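Local coordinates for phthiocerol synthesis polyketide synthase type I PpsC (PDB 7AHB), which probably loads extender-unit acyl groups onto an acyl carrier protein through its acyltransferase domain, for phthiocerol synthesis in Mycobacterium tuberculosis, at residues P239-D245 / N293-V298. Numbering follows the deposited sequence.
Sequences PHNPAMD and NMRNPV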
# COMPACT_ATOMS: atom_id res chain seq x y z
N PRO A 239 4.88 -5.33 11.52
CA PRO A 239 4.35 -3.98 11.71
C PRO A 239 2.94 -4.06 12.29
O PRO A 239 2.34 -5.13 12.37
CB PRO A 239 4.34 -3.40 10.31
CG PRO A 239 4.07 -4.62 9.44
CD PRO A 239 4.86 -5.72 10.10
N HIS A 240 2.42 -2.90 12.68
CA HIS A 240 1.05 -2.82 13.21
C HIS A 240 0.88 -3.74 14.41
O HIS A 240 -0.07 -4.52 14.49
CB HIS A 240 0.04 -3.13 12.10
CG HIS A 240 0.36 -2.44 10.81
ND1 HIS A 240 0.39 -1.07 10.69
CD2 HIS A 240 0.73 -2.93 9.61
CE1 HIS A 240 0.76 -0.74 9.47
NE2 HIS A 240 0.94 -1.85 8.78
N ASN A 241 1.81 -3.62 15.36
CA ASN A 241 1.96 -4.54 16.47
C ASN A 241 2.74 -3.82 17.55
O ASN A 241 3.46 -2.86 17.24
CB ASN A 241 2.70 -5.81 16.00
CG ASN A 241 2.98 -6.79 17.12
OD1 ASN A 241 3.89 -6.59 17.91
ND2 ASN A 241 2.22 -7.86 17.18
N PRO A 242 2.58 -4.23 18.82
CA PRO A 242 3.40 -3.65 19.90
C PRO A 242 4.88 -3.58 19.62
O PRO A 242 5.58 -2.69 20.14
CB PRO A 242 3.12 -4.60 21.08
CG PRO A 242 1.72 -5.09 20.85
CD PRO A 242 1.45 -5.02 19.36
N ALA A 243 5.41 -4.53 18.85
CA ALA A 243 6.83 -4.53 18.54
C ALA A 243 7.29 -3.18 18.01
O ALA A 243 8.47 -2.83 18.14
CB ALA A 243 7.13 -5.62 17.51
N MET A 244 6.38 -2.40 17.42
CA MET A 244 6.78 -1.15 16.78
C MET A 244 6.94 0.00 17.77
O MET A 244 7.53 1.03 17.40
CB MET A 244 5.77 -0.75 15.69
CG MET A 244 5.66 -1.73 14.56
SD MET A 244 7.14 -1.86 13.54
CE MET A 244 8.01 -3.23 14.27
N ASP A 245 6.42 -0.14 18.99
CA ASP A 245 6.66 0.87 20.02
C ASP A 245 8.14 1.20 20.12
O ASP A 245 8.53 2.35 20.29
CB ASP A 245 6.17 0.39 21.39
CG ASP A 245 4.72 -0.05 21.38
OD1 ASP A 245 3.96 0.38 20.48
OD2 ASP A 245 4.35 -0.85 22.27
N ASN A 293 1.31 5.52 12.19
CA ASN A 293 0.88 4.66 11.09
C ASN A 293 1.54 3.28 11.12
O ASN A 293 0.91 2.27 10.80
CB ASN A 293 1.17 5.37 9.76
CG ASN A 293 1.11 4.43 8.57
OD1 ASN A 293 2.16 4.00 8.03
ND2 ASN A 293 -0.11 4.12 8.12
N MET A 294 2.81 3.21 11.50
CA MET A 294 3.48 1.90 11.48
C MET A 294 3.08 1.02 12.66
O MET A 294 3.30 -0.20 12.60
CB MET A 294 4.99 2.06 11.47
CG MET A 294 5.57 2.59 12.76
SD MET A 294 7.29 3.17 12.59
CE MET A 294 8.16 1.69 12.20
N ARG A 295 2.48 1.60 13.70
CA ARG A 295 2.09 0.87 14.90
C ARG A 295 0.62 0.52 14.93
O ARG A 295 0.27 -0.58 15.33
CB ARG A 295 2.43 1.69 16.15
CG ARG A 295 1.79 1.21 17.42
CD ARG A 295 2.32 -0.14 17.85
NE ARG A 295 1.68 -0.69 19.06
CZ ARG A 295 0.60 -1.48 19.05
NH1 ARG A 295 0.00 -1.83 17.90
NH2 ARG A 295 0.11 -1.92 20.19
N ASN A 296 -0.25 1.46 14.53
CA ASN A 296 -1.68 1.25 14.61
C ASN A 296 -2.13 0.18 13.61
O ASN A 296 -1.50 -0.01 12.56
CB ASN A 296 -2.43 2.56 14.31
CG ASN A 296 -2.54 3.45 15.53
OD1 ASN A 296 -1.89 3.20 16.54
ND2 ASN A 296 -3.35 4.50 15.43
N PRO A 297 -3.23 -0.52 13.93
CA PRO A 297 -3.83 -1.42 12.93
C PRO A 297 -4.32 -0.62 11.73
O PRO A 297 -4.64 0.56 11.84
CB PRO A 297 -4.98 -2.09 13.68
CG PRO A 297 -5.33 -1.12 14.75
CD PRO A 297 -4.03 -0.46 15.17
N VAL A 298 -4.36 -1.29 10.58
CA VAL A 298 -4.66 -0.66 9.30
C VAL A 298 -6.16 -0.75 9.07
O VAL A 298 -6.71 -1.84 8.93
CB VAL A 298 -3.90 -1.34 8.15
CG1 VAL A 298 -4.31 -0.70 6.81
CG2 VAL A 298 -2.39 -1.26 8.35
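Val298 and Pro239 lie on opposite faces of the His240 imidazole. CG2 of Val298 makes a CH-pi contact, 3.4 Å from the ring centroid of His240. Pro239 CB sits over the other face, offset toward the rim. At the ring edge, in plane, is the Asn293 carbonyl, with His240 CE1 3.3 Å from Asn293 O. ND1 of His240 donates to Asn296 O at 2.9 Å, with the acceptor 27° out of the ring plane. The Arg295 guanidinium rests one face on the peptide joining Asn241 to Pro242, with Pro242 N over its centre. Arg295 NE forms a salt bridge to Asp245 OD1, meeting it on the syn side at 2.9 Å, close to the guanidinium plane. The Arg295 chain bends at chi2 (67°), which turns its end back over Pro242. The His240 backbone N donates a hydrogen bond to Met294 O (2.8 Å), and Met244 SD meets Met294 CE at 3.9 Å. Asn241 OD1 closes an Asx turn onto Ala243 N. Beyond the segments, His240 NE2 is hydrogen-bonded to Ser138 OG in a GxSxG sequence. This fits the Ser-His catalytic pair of the acyltransferase family. Together with the packing on both faces, the ND1 hydrogen bond would limit ring rotation and keep NE2 directed at the serine.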